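Local coordinates for uncharacterized protein YPL067C (Saccharomyces cerevisiae, PDB 5KCI) that is of unknown function but belongs to the DUF3605 family and may be related to the histidine triad and amyloid toxicity, at residues 44-47 with 48-52; 177-180 with 181-184. One frame throughout, in Å; residues are numbered along the deposited sequence.

Interaction 1: 44-47 with 48-52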
loop_
_atom_site.group_PDB
_atom_site.type_symbol
_atom_site.label_atom_id
_atom_site.label_comp_id
_atom_site.label_asym_id
_atom_site.label_seq_id
_atom_site.Cartn_x
_atom_site.Cartn_y
_atom_site.Cartn_z
ATOM N N TYR A 44 12.185 2.244 -13.002
ATOM C CA TYR A 44 12.440 2.689 -11.644
ATOM C C TYR A 44 13.825 3.307 -11.515
ATOM O O TYR A 44 13.999 4.298 -10.798
ATOM C CB TYR A 44 12.301 1.521 -10.691
ATOM C CG TYR A 44 12.350 1.911 -9.243
ATOM C CD1 TYR A 44 13.409 1.524 -8.440
ATOM C CD2 TYR A 44 11.320 2.645 -8.669
ATOM C CE1 TYR A 44 13.445 1.865 -7.082
ATOM C CE2 TYR A 44 11.346 2.994 -7.312
ATOM C CZ TYR A 44 12.403 2.589 -6.528
ATOM O OH TYR A 44 12.439 2.936 -5.194
ATOM N N HIS A 45 14.824 2.738 -12.200
ATOM C CA HIS A 45 16.172 3.301 -12.137
ATOM C C HIS A 45 16.214 4.718 -12.709
ATOM O O HIS A 45 16.888 5.601 -12.151
ATOM C CB HIS A 45 17.164 2.396 -12.871
ATOM C CG HIS A 45 18.591 2.604 -12.459
ATOM N ND1 HIS A 45 19.588 2.928 -13.354
ATOM C CD2 HIS A 45 19.186 2.534 -11.244
ATOM C CE1 HIS A 45 20.736 3.047 -12.710
ATOM N NE2 HIS A 45 20.519 2.813 -11.429
ATOM N N GLU A 46 15.505 4.962 -13.824
ATOM C CA GLU A 46 15.501 6.314 -14.394
ATOM C C GLU A 46 14.749 7.314 -13.506
ATOM O O GLU A 46 15.159 8.480 -13.395
ATOM C CB GLU A 46 14.921 6.293 -15.811
ATOM C CG GLU A 46 13.414 6.212 -15.905
ATOM C CD GLU A 46 12.895 5.985 -17.326
ATOM O OE1 GLU A 46 13.697 5.626 -18.209
ATOM O OE2 GLU A 46 11.669 6.140 -17.553
ATOM N N HIS A 47 13.642 6.888 -12.876
ATOM C CA HIS A 47 12.931 7.758 -11.934
ATOM C C HIS A 47 13.808 8.082 -10.736
ATOM O O HIS A 47 13.760 9.198 -10.192
ATOM C CB HIS A 47 11.638 7.067 -11.495
ATOM C CG HIS A 47 10.982 7.646 -10.266
ATOM N ND1 HIS A 47 10.169 8.757 -10.317
ATOM C CD2 HIS A 47 10.931 7.206 -8.987
ATOM C CE1 HIS A 47 9.678 9.001 -9.118
ATOM N NE2 HIS A 47 10.114 8.067 -8.290
ATOM N N LYS A 48 14.619 7.101 -10.316
ATOM C CA LYS A 48 15.590 7.314 -9.263
ATOM C C LYS A 48 16.603 8.367 -9.671
ATOM O O LYS A 48 16.910 9.273 -8.893
ATOM C CB LYS A 48 16.276 5.988 -8.927
ATOM C CG LYS A 48 15.987 5.456 -7.526
ATOM C CD LYS A 48 14.497 5.403 -7.211
ATOM C CE LYS A 48 14.251 5.039 -5.755
ATOM N NZ LYS A 48 14.924 5.953 -4.797
ATOM N N LYS A 49 17.137 8.273 -10.891
ATOM C CA LYS A 49 18.000 9.348 -11.367
ATOM C C LYS A 49 17.307 10.697 -11.214
ATOM O O LYS A 49 17.913 11.669 -10.750
ATOM C CB LYS A 49 18.400 9.113 -12.826
ATOM C CG LYS A 49 19.279 7.888 -13.056
ATOM C CD LYS A 49 19.986 7.966 -14.408
ATOM C CE LYS A 49 19.872 6.674 -15.214
ATOM N NZ LYS A 49 20.709 5.564 -14.682
ATOM N N ARG A 50 16.020 10.766 -11.556
ATOM C CA ARG A 50 15.340 12.062 -11.551
ATOM C C ARG A 50 15.133 12.617 -10.147
ATOM O O ARG A 50 15.085 13.839 -9.975
ATOM C CB ARG A 50 13.984 11.951 -12.242
ATOM C CG ARG A 50 14.057 11.684 -13.721
ATOM C CD ARG A 50 12.675 11.770 -14.338
ATOM N NE ARG A 50 11.887 10.570 -14.074
ATOM C CZ ARG A 50 11.913 9.482 -14.837
ATOM N NH1 ARG A 50 12.692 9.441 -15.912
ATOM N NH2 ARG A 50 11.157 8.436 -14.522
ATOM N N THR A 51 14.974 11.761 -9.138
ATOM C CA THR A 51 14.701 12.235 -7.782
ATOM C C THR A 51 15.927 12.201 -6.871
ATOM O O THR A 51 15.780 12.337 -5.654
ATOM C CB THR A 51 13.597 11.406 -7.141
ATOM O OG1 THR A 51 13.988 10.026 -7.131
ATOM C CG2 THR A 51 12.286 11.558 -7.893
ATOM N N ALA A 52 17.115 11.989 -7.433
ATOM C CA ALA A 52 18.318 11.817 -6.645
ATOM C C ALA A 52 18.672 13.068 -5.856
ATOM O O ALA A 52 19.472 12.981 -4.914
ATOM C CB ALA A 52 19.473 11.428 -7.559
#
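The Y44 ring carries CD of K48 over one face, a CH-pi contact in which the methylene lies 3.9 Å from the ring centroid, displaced toward the rim. With CG of Y44 anti to its own N (chi1 -172°), the ring runs alongside the K48 chain, which folds at chi2 and chi4 to follow it. Replacing Y44 by an alanine is likely to leave CD of K48 without its aromatic surface, so that the lysine chain turns more freely. The H47 imidazole repeats the scheme three residues on: the methyl CG2 of T51 sits over one face, 4.2 Å from the centroid, while NH2 of R50 approaches the ring's edge. The R50 guanidinium covers the backbone instead, with O of E46 above its centre. Its NH1 forms a long salt bridge of 3.8 Å to OE2 of E46, whose OE1 is paired with K43. O of H47 accepts from N and OG1 of T51, which arrive from opposite faces of the carbonyl plane. These i to i+4 pairs line the later turns of helix 38-51, whose Y44 also makes a cation-pi contact with R36 and whose H47 meets F94, in the segment between strands 87-91 and 102-109.

Interaction 2: 177-180 with 181-184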
loop_
_atom_site.group_PDB
_atom_site.type_symbol
_atom_site.label_atom_id
_atom_site.label_comp_id
_atom_site.label_asym_id
_atom_site.label_seq_id
_atom_site.Cartn_x
_atom_site.Cartn_y
_atom_site.Cartn_z
ATOM N N ARG A 177 -12.249 -13.847 -14.321
ATOM C CA ARG A 177 -13.325 -13.213 -13.572
ATOM C C ARG A 177 -13.491 -11.731 -13.870
ATOM O O ARG A 177 -14.620 -11.220 -13.781
ATOM C CB ARG A 177 -13.094 -13.406 -12.066
ATOM C CG ARG A 177 -13.286 -14.855 -11.703
ATOM C CD ARG A 177 -12.606 -15.245 -10.437
ATOM N NE ARG A 177 -13.275 -14.664 -9.277
ATOM C CZ ARG A 177 -12.998 -15.004 -8.021
ATOM N NH1 ARG A 177 -12.030 -15.886 -7.760
ATOM N NH2 ARG A 177 -13.672 -14.443 -7.022
ATOM N N TYR A 178 -12.434 -11.055 -14.313
ATOM C CA TYR A 178 -12.476 -9.638 -14.650
ATOM C C TYR A 178 -11.714 -9.412 -15.945
ATOM O O TYR A 178 -10.579 -9.878 -16.077
ATOM C CB TYR A 178 -11.831 -8.798 -13.531
ATOM C CG TYR A 178 -12.530 -8.827 -12.191
ATOM C CD1 TYR A 178 -13.421 -7.823 -11.832
ATOM C CD2 TYR A 178 -12.257 -9.830 -11.262
ATOM C CE1 TYR A 178 -14.053 -7.825 -10.577
ATOM C CE2 TYR A 178 -12.880 -9.854 -10.012
ATOM C CZ TYR A 178 -13.781 -8.843 -9.674
ATOM O OH TYR A 178 -14.406 -8.845 -8.446
ATOM N N SER A 179 -12.336 -8.722 -16.911
ATOM C CA SER A 179 -11.593 -8.212 -18.052
ATOM C C SER A 179 -10.629 -7.126 -17.601
ATOM O O SER A 179 -10.849 -6.451 -16.594
ATOM C CB SER A 179 -12.532 -7.606 -19.089
ATOM O OG SER A 179 -13.090 -6.410 -18.560
ATOM N N ALA A 180 -9.553 -6.939 -18.368
ATOM C CA ALA A 180 -8.627 -5.861 -18.036
ATOM C C ALA A 180 -9.370 -4.535 -17.918
ATOM O O ALA A 180 -9.076 -3.721 -17.037
ATOM C CB ALA A 180 -7.519 -5.778 -19.084
ATOM N N GLU A 181 -10.373 -4.318 -18.773
ATOM C CA GLU A 181 -11.129 -3.069 -18.717
ATOM C C GLU A 181 -11.948 -2.966 -17.438
ATOM O O GLU A 181 -12.084 -1.872 -16.873
ATOM C CB GLU A 181 -12.043 -2.947 -19.939
ATOM C CG GLU A 181 -12.882 -1.674 -19.941
ATOM C CD GLU A 181 -13.804 -1.577 -21.147
ATOM O OE1 GLU A 181 -13.786 -2.499 -21.990
ATOM O OE2 GLU A 181 -14.549 -0.578 -21.248
ATOM N N GLN A 182 -12.520 -4.085 -16.973
ATOM C CA GLN A 182 -13.246 -4.074 -15.704
ATOM C C GLN A 182 -12.304 -3.821 -14.530
ATOM O O GLN A 182 -12.697 -3.189 -13.539
ATOM C CB GLN A 182 -13.978 -5.395 -15.473
ATOM C CG GLN A 182 -15.150 -5.642 -16.427
ATOM C CD GLN A 182 -15.713 -7.049 -16.294
ATOM O OE1 GLN A 182 -14.965 -8.021 -16.212
ATOM N NE2 GLN A 182 -17.041 -7.162 -16.283
ATOM N N VAL A 183 -11.075 -4.337 -14.601
ATOM C CA VAL A 183 -10.110 -4.039 -13.538
ATOM C C VAL A 183 -9.812 -2.550 -13.520
ATOM O O VAL A 183 -9.755 -1.916 -12.450
ATOM C CB VAL A 183 -8.815 -4.851 -13.730
ATOM C CG1 VAL A 183 -7.785 -4.506 -12.651
ATOM C CG2 VAL A 183 -9.113 -6.325 -13.746
ATOM N N LYS A 184 -9.557 -1.978 -14.706
ATOM C CA LYS A 184 -9.283 -0.547 -14.770
ATOM C C LYS A 184 -10.426 0.230 -14.143
ATOM O O LYS A 184 -10.206 1.118 -13.311
ATOM C CB LYS A 184 -9.050 -0.096 -16.213
ATOM C CG LYS A 184 -8.737 1.398 -16.329
ATOM C CD LYS A 184 -8.068 1.750 -17.648
ATOM C CE LYS A 184 -7.544 3.178 -17.646
ATOM N NZ LYS A 184 -8.614 4.178 -17.387
#
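Q182 reaches back across S179, and its side chain can be followed atom by atom. CB lies 3.4 Å from OG of S179 and also comes near the edge of the Y178 ring, close to the ring plane. CG passes nearer still to the serine hydroxyl, 3.1 Å from OG. Beyond it the chain is extended, and because CG stands anti to the carbonyl carbon (chi1 -68°) the amide is carried back along the incoming backbone. CD of Q182 lies 3.5 Å from OG of S179. At the tip, OE1 accepts from N of S179 at 2.8 Å, with an N-H...O angle of 161° and the donor a little off the amide carbonyl plane. The same oxygen rests 3.4 Å from CA of Y178 and has a second, weak bond from OG of S179.

The serine returns the favour. Its OG sits between the backbone N and the carbonyl carbon (chi1 69°), which turns it inward to accept from N of Q182 at 2.9 Å. Each residue thus takes the other's backbone N-H, and the first turn is fixed from both sides. The ordinary helical ladder then takes over, V183 N bonding to O of S179 and K184 N to O of A180.

An apolar contact lies beside the polar one: CB of Y178 meets CG2 of V183 at 3.7 Å. F173 extends this patch, touching V183 and meeting the Y178 ring edge-to-face. Farther out, R177 bonds to S146 and K184 pairs with D188.

Reciprocal bonding between an N-cap serine and the residue three positions on defines a capping box, here with glutamine in the place often held by glutamate. It marks the N-terminal start of helix 180-193, where the loop after strand 165-172 turns into the helix.

In the fold
Both contacts are local: interaction 1 runs along the later part of a helix, interaction 2 caps the start of another. From the N terminus, interaction 1 comes first, within the later turns of helix 38-51, before the chain passes through helix 56-64 and into the antiparallel sheet. Interaction 2 opens only after strand 165-172, where the loop leaving the sheet becomes helix 180-193. The two are therefore in series: neither nests in the other nor crosses it, and neither closes a long loop. Interactions 1 and 2 do not touch, their nearest atoms being about 19 Å apart. Interaction 1 belongs to the helical part preceding the sheet, interaction 2 to the junction between sheet and last helix.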